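Local structure of universal stress protein (5AHW) at residues Y4-V9 with K107-V112; V9-S14 with I37-F42. The protein binds cyclic AMP and is a homodimeric member of the universal stress protein family with a Walker A-like nucleotide-binding motif. One frame throughout, in Å; residues are numbered along the deposited sequence.

Contact 1: Y4-V9 with K107-V112; sequences YQTVVV and KADLLV
The phenol ring of Y4 lies over L110, whose CB stands 4.0 Å from the ring centroid of Y4 and almost on the ring normal, a CH-pi contact over the centre of the face. CG of L110 is anti to its backbone N (chi1 175°); with CG there, CD2 of L110 comes to 3.8 Å from CE2 of Y4, while CD1 lies near the hydroxyl end. D109 runs past the ring in the opposite direction, its carboxylate plane tilted only 14° from the ring plane and its CB 3.5 Å from CD1 of Y4. That course brings OD2 of D109 to two backbone amides. N of T6, at 2.8 Å, uses the anti lone pair of OD2, whereas N of Q5 meets OD2 at 2.7 Å from 46° above the carboxylate plane. Two N-H groups thus fix the carboxylate where the chain enters the strand, and would be expected to favour its charged form. O of T6 in turn accepts from N of D109 at 2.9 Å, and more weakly from N of L110.

Beyond this, regular parallel pairing takes over, with V8 N bonded to L110 O and V112 N to V8 O. On one face CG1 of V7 meets CG2 of V112 at 3.8 Å; on the other V8 and L111 lie side by side, with CG2 of V8 also against A108.

Strand 6-10 is the central strand of the parallel sheet, with strand 34-41 along its other edge. Helix 15-31 packs on V9 and V112, and strand 140-144 flanks L110 and V112. Y4 OH is hydrogen-bonded to OD2 of D140, while R23 of the second subunit makes a cation-pi contact with the Y4 ring.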
loop_
_atom_site.group_PDB
_atom_site.type_symbol
_atom_site.label_atom_id
_atom_site.label_comp_id
_atom_site.label_asym_id
_atom_site.label_seq_id
_atom_site.Cartn_x
_atom_site.Cartn_y
_atom_site.Cartn_z
ATOM N N TYR B 4 -4.652 11.885 -0.374
ATOM C CA TYR B 4 -5.372 11.057 -1.299
ATOM C C TYR B 4 -6.816 11.627 -1.449
ATOM O O TYR B 4 -7.519 11.804 -0.439
ATOM C CB TYR B 4 -5.397 9.607 -0.781
ATOM C CG TYR B 4 -4.060 8.859 -0.773
ATOM C CD1 TYR B 4 -3.085 9.068 -1.750
ATOM C CD2 TYR B 4 -3.791 7.877 0.185
ATOM C CE1 TYR B 4 -1.897 8.339 -1.760
ATOM C CE2 TYR B 4 -2.609 7.125 0.142
ATOM C CZ TYR B 4 -1.683 7.340 -0.835
ATOM O OH TYR B 4 -0.492 6.622 -0.852
ATOM N N GLN B 5 -7.221 11.889 -2.696
ATOM C CA GLN B 5 -8.563 12.346 -3.046
ATOM C C GLN B 5 -9.444 11.199 -3.588
ATOM O O GLN B 5 -10.684 11.216 -3.470
ATOM C CB GLN B 5 -8.483 13.446 -4.136
ATOM C CG GLN B 5 -7.666 14.714 -3.815
ATOM C CD GLN B 5 -7.936 15.882 -4.812
ATOM O OE1 GLN B 5 -7.479 15.857 -5.944
ATOM N NE2 GLN B 5 -8.691 16.890 -4.374
ATOM N N THR B 6 -8.815 10.210 -4.201
ATOM C CA THR B 6 -9.566 9.164 -4.895
ATOM C C THR B 6 -8.898 7.809 -4.711
ATOM O O THR B 6 -7.808 7.600 -5.168
ATOM C CB THR B 6 -9.692 9.497 -6.402
ATOM O OG1 THR B 6 -10.343 10.764 -6.589
ATOM C CG2 THR B 6 -10.525 8.442 -7.119
ATOM N N VAL B 7 -9.579 6.901 -4.046
ATOM C CA VAL B 7 -9.005 5.602 -3.731
ATOM C C VAL B 7 -9.837 4.545 -4.459
ATOM O O VAL B 7 -11.048 4.582 -4.416
ATOM C CB VAL B 7 -9.085 5.330 -2.253
ATOM C CG1 VAL B 7 -8.540 3.983 -1.925
ATOM C CG2 VAL B 7 -8.325 6.375 -1.441
ATOM N N VAL B 8 -9.164 3.636 -5.125
ATOM C CA VAL B 8 -9.798 2.520 -5.774
ATOM C C VAL B 8 -9.471 1.214 -5.077
ATOM O O VAL B 8 -8.309 0.945 -4.845
ATOM C CB VAL B 8 -9.327 2.406 -7.232
ATOM C CG1 VAL B 8 -9.908 1.138 -7.853
ATOM C CG2 VAL B 8 -9.858 3.596 -8.067
ATOM N N VAL B 9 -10.499 0.424 -4.771
ATOM C CA VAL B 9 -10.330 -0.862 -4.133
ATOM C C VAL B 9 -11.013 -1.925 -4.938
ATOM O O VAL B 9 -12.124 -1.746 -5.421
ATOM C CB VAL B 9 -10.762 -0.894 -2.635
ATOM C CG1 VAL B 9 -12.265 -0.616 -2.393
ATOM C CG2 VAL B 9 -10.345 -2.231 -1.981
ATOM N N LYS B 107 -8.034 8.857 -12.419
ATOM C CA LYS B 107 -6.898 9.572 -11.865
ATOM C C LYS B 107 -6.731 9.230 -10.380
ATOM O O LYS B 107 -6.583 10.099 -9.523
ATOM C CB LYS B 107 -7.046 11.056 -12.135
ATOM C CG LYS B 107 -6.963 11.331 -13.646
ATOM C CD LYS B 107 -7.159 12.811 -14.039
ATOM C CE LYS B 107 -7.534 12.916 -15.538
ATOM N NZ LYS B 107 -8.543 14.001 -15.794
ATOM N N ALA B 108 -6.742 7.944 -10.082
ATOM C CA ALA B 108 -6.727 7.508 -8.681
ATOM C C ALA B 108 -5.390 7.850 -8.020
ATOM O O ALA B 108 -4.370 7.813 -8.655
ATOM C CB ALA B 108 -6.942 6.029 -8.606
ATOM N N ASP B 109 -5.417 8.214 -6.752
ATOM C CA ASP B 109 -4.220 8.530 -6.016
ATOM C C ASP B 109 -3.746 7.260 -5.369
ATOM O O ASP B 109 -2.574 7.138 -5.013
ATOM C CB ASP B 109 -4.557 9.530 -4.911
ATOM C CG ASP B 109 -5.162 10.772 -5.438
ATOM O OD1 ASP B 109 -4.468 11.422 -6.231
ATOM O OD2 ASP B 109 -6.317 11.099 -5.112
ATOM N N LEU B 110 -4.657 6.320 -5.159
ATOM C CA LEU B 110 -4.273 5.055 -4.557
ATOM C C LEU B 110 -5.177 3.908 -5.016
ATOM O O LEU B 110 -6.398 4.035 -5.123
ATOM C CB LEU B 110 -4.357 5.183 -3.037
ATOM C CG LEU B 110 -4.106 3.929 -2.188
ATOM C CD1 LEU B 110 -2.623 3.636 -2.195
ATOM C CD2 LEU B 110 -4.623 4.090 -0.767
ATOM N N LEU B 111 -4.553 2.778 -5.224
ATOM C CA LEU B 111 -5.232 1.565 -5.574
ATOM C C LEU B 111 -4.982 0.509 -4.488
ATOM O O LEU B 111 -3.853 0.277 -4.105
ATOM C CB LEU B 111 -4.606 1.147 -6.901
ATOM C CG LEU B 111 -5.092 -0.069 -7.615
ATOM C CD1 LEU B 111 -6.611 -0.269 -7.532
ATOM C CD2 LEU B 111 -4.620 0.188 -9.019
ATOM N N VAL B 112 -6.031 -0.110 -3.962
ATOM C CA VAL B 112 -5.911 -1.030 -2.881
ATOM C C VAL B 112 -6.336 -2.441 -3.314
ATOM O O VAL B 112 -7.403 -2.663 -3.922
ATOM C CB VAL B 112 -6.815 -0.559 -1.745
ATOM C CG1 VAL B 112 -6.677 -1.441 -0.499
ATOM C CG2 VAL B 112 -6.463 0.871 -1.390
#

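Contact 2: V9-S14 with I37-F42; sequences VGTDGS and IATAYF. With CMP (adenosine-3',5'-cyclic-monophosphate), chain K.
N of A38 donates to O of V9 at 2.8 Å in a nearly straight bond (173°), and T11 N follows with a 3.0 Å bond to A38 O, so the two backbones pair in parallel. Next along, the hydroxyl of T39 takes over, its OG1 donating to O of T11 at 2.9 Å, tilted 30° from the carbonyl plane. OG1 of T39 is anti to its own carbonyl carbon (chi1 -65°), which sets it beside the backbone N, within reach of T11 O and against CG2 of T11. That methyl also meets CG2 of I37 at 3.6 Å, so one threonine branch touches two residues of strand 34-41. OG1 of T11 points elsewhere: it accepts from N of G13 in an ST turn and is bonded to S17 in helix 15-31.

Past T11 the chain leaves the sheet. OD1 of D12 accepts from N of S14 in an Asx turn and is also hydrogen-bonded to S17 OG, which ties the turn to the start of helix 15-31; S14 is its N-cap. CB of D12 lies 3.5 Å from N7 of the adenine.

Both segments hold cyclic AMP through their backbones. Adenine N1 accepts from N of A40 at 2.9 Å and N6 donates to O of A40 at 2.9 Å; the ribose O2' donates to O of G10. S16 OG, V116 N and T146 OG1 also hydrogen-bond the nucleotide.

The contact closes a beta-alpha-beta unit at the C-terminal ends of its strands, where nucleotides bind in the HUP clan. Because A40 offers an N-H to N1 and a carbonyl to N6, its backbone matches the Watson-Crick edge of adenine, which carries an acceptor and an amino group at those positions.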
loop_
_atom_site.group_PDB
_atom_site.type_symbol
_atom_site.label_atom_id
_atom_site.label_comp_id
_atom_site.label_asym_id
_atom_site.label_seq_id
_atom_site.Cartn_x
_atom_site.Cartn_y
_atom_site.Cartn_z
ATOM N N VAL B 9 -10.499 0.424 -4.771
ATOM C CA VAL B 9 -10.330 -0.862 -4.133
ATOM C C VAL B 9 -11.013 -1.925 -4.938
ATOM O O VAL B 9 -12.124 -1.746 -5.421
ATOM C CB VAL B 9 -10.762 -0.894 -2.635
ATOM C CG1 VAL B 9 -12.265 -0.616 -2.393
ATOM C CG2 VAL B 9 -10.345 -2.231 -1.981
ATOM N N GLY B 10 -10.304 -3.037 -5.117
ATOM C CA GLY B 10 -10.790 -4.193 -5.854
ATOM C C GLY B 10 -11.262 -5.249 -4.902
ATOM O O GLY B 10 -10.568 -5.568 -3.946
ATOM N N THR B 11 -12.496 -5.711 -5.102
ATOM C CA THR B 11 -13.018 -6.868 -4.401
ATOM C C THR B 11 -13.599 -7.916 -5.350
ATOM O O THR B 11 -14.276 -7.542 -6.290
ATOM C CB THR B 11 -14.094 -6.490 -3.368
ATOM O OG1 THR B 11 -14.622 -7.697 -2.768
ATOM C CG2 THR B 11 -15.188 -5.720 -3.943
ATOM N N ASP B 12 -13.312 -9.204 -5.114
ATOM C CA ASP B 12 -13.995 -10.327 -5.790
ATOM C C ASP B 12 -15.077 -11.005 -4.918
ATOM O O ASP B 12 -15.557 -12.079 -5.241
ATOM C CB ASP B 12 -13.023 -11.390 -6.228
ATOM C CG ASP B 12 -12.297 -11.981 -5.058
ATOM O OD1 ASP B 12 -12.386 -11.364 -3.959
ATOM O OD2 ASP B 12 -11.599 -12.988 -5.243
ATOM N N GLY B 13 -15.477 -10.376 -3.830
ATOM C CA GLY B 13 -16.448 -10.986 -2.949
ATOM C C GLY B 13 -15.875 -11.907 -1.887
ATOM O O GLY B 13 -16.605 -12.360 -1.010
ATOM N N SER B 14 -14.584 -12.216 -1.989
ATOM C CA SER B 14 -13.911 -13.011 -0.977
ATOM C C SER B 14 -13.837 -12.289 0.353
ATOM O O SER B 14 -13.720 -11.071 0.331
ATOM C CB SER B 14 -12.497 -13.411 -1.436
ATOM O OG SER B 14 -11.656 -12.289 -1.522
ATOM N N ILE B 37 -15.300 1.286 -5.296
ATOM C CA ILE B 37 -15.183 -0.146 -5.139
ATOM C C ILE B 37 -15.397 -0.768 -6.515
ATOM O O ILE B 37 -16.446 -0.555 -7.150
ATOM C CB ILE B 37 -16.231 -0.684 -4.130
ATOM C CG1 ILE B 37 -16.180 0.101 -2.810
ATOM C CG2 ILE B 37 -16.044 -2.196 -3.891
ATOM C CD1 ILE B 37 -17.173 -0.352 -1.749
ATOM N N ALA B 38 -14.429 -1.547 -6.969
ATOM C CA ALA B 38 -14.501 -2.198 -8.270
ATOM C C ALA B 38 -14.493 -3.729 -8.186
ATOM O O ALA B 38 -13.766 -4.320 -7.385
ATOM C CB ALA B 38 -13.355 -1.710 -9.158
ATOM N N THR B 39 -15.327 -4.363 -8.991
ATOM C CA THR B 39 -15.355 -5.794 -9.084
ATOM C C THR B 39 -15.282 -6.148 -10.565
ATOM O O THR B 39 -16.175 -5.762 -11.395
ATOM C CB THR B 39 -16.637 -6.389 -8.495
ATOM O OG1 THR B 39 -16.679 -6.130 -7.097
ATOM C CG2 THR B 39 -16.694 -7.881 -8.701
ATOM N N ALA B 40 -14.219 -6.859 -10.917
ATOM C CA ALA B 40 -14.031 -7.253 -12.318
ATOM C C ALA B 40 -14.697 -8.582 -12.504
ATOM O O ALA B 40 -14.610 -9.436 -11.627
ATOM C CB ALA B 40 -12.559 -7.385 -12.660
ATOM N N TYR B 41 -15.328 -8.790 -13.635
ATOM C CA TYR B 41 -15.909 -10.098 -13.937
ATOM C C TYR B 41 -16.036 -10.314 -15.484
ATOM O O TYR B 41 -16.125 -9.361 -16.225
ATOM C CB TYR B 41 -17.286 -10.230 -13.252
ATOM C CG TYR B 41 -18.335 -9.393 -13.902
ATOM C CD1 TYR B 41 -18.390 -8.037 -13.702
ATOM C CD2 TYR B 41 -19.256 -9.954 -14.761
ATOM C CE1 TYR B 41 -19.337 -7.253 -14.340
ATOM C CE2 TYR B 41 -20.214 -9.177 -15.420
ATOM C CZ TYR B 41 -20.258 -7.834 -15.198
ATOM O OH TYR B 41 -21.230 -7.080 -15.837
ATOM N N PHE B 42 -15.984 -11.577 -15.923
ATOM C CA PHE B 42 -16.331 -12.010 -17.315
ATOM C C PHE B 42 -17.796 -12.526 -17.298
ATOM O O PHE B 42 -18.059 -13.573 -16.731
ATOM C CB PHE B 42 -15.441 -13.180 -17.762
ATOM C CG PHE B 42 -13.928 -13.032 -17.508
ATOM C CD1 PHE B 42 -13.148 -12.149 -18.263
ATOM C CD2 PHE B 42 -13.260 -13.908 -16.624
ATOM C CE1 PHE B 42 -11.771 -12.108 -18.110
ATOM C CE2 PHE B 42 -11.854 -13.851 -16.432
ATOM C CZ PHE B 42 -11.114 -12.949 -17.187
HETATM P P CMP K . -7.708 -10.562 -1.672
HETATM O O1P CMP K . -7.542 -10.248 -0.189
HETATM O O2P CMP K . -8.676 -11.635 -1.860
HETATM O "O5'" CMP K . -6.352 -10.804 -2.444
HETATM C "C5'" CMP K . -6.152 -10.663 -3.872
HETATM C "C4'" CMP K . -6.850 -9.395 -4.277
HETATM O "O4'" CMP K . -6.919 -9.199 -5.678
HETATM C "C3'" CMP K . -8.266 -9.322 -3.844
HETATM O "O3'" CMP K . -8.294 -9.248 -2.426
HETATM C "C2'" CMP K . -8.784 -8.113 -4.636
HETATM O "O2'" CMP K . -8.385 -6.848 -4.088
HETATM C "C1'" CMP K . -8.040 -8.353 -5.959
HETATM N N9 CMP K . -8.987 -9.050 -6.862
HETATM C C8 CMP K . -9.031 -10.367 -7.140
HETATM N N7 CMP K . -10.068 -10.654 -7.942
HETATM C C5 CMP K . -10.684 -9.525 -8.201
HETATM C C6 CMP K . -11.834 -9.100 -9.019
HETATM N N6 CMP K . -12.513 -10.005 -9.710
HETATM N N1 CMP K . -12.173 -7.803 -9.032
HETATM C C2 CMP K . -11.504 -6.874 -8.341
HETATM N N3 CMP K . -10.449 -7.185 -7.557
HETATM C C4 CMP K . -10.005 -8.465 -7.463
#

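Overall arrangement
Contacts 1 and 2 lie on the two edges of the same central strand, 6-10, and share V9; their centres are about 15 Å apart. They touch directly where O of V112 lies 3.2 Å from N of G10, a probable hydrogen bond that carries the pairing of contact 1 on into the residue that holds the ribose. Along the chain, contact 2 is nested inside the loop closed by contact 1. Contact 1 reaches from the N-terminal end of the sheet, beside the second subunit, to V9, whose side chain is about 5 Å from the cyclic AMP; contact 2 forms part of the pocket itself.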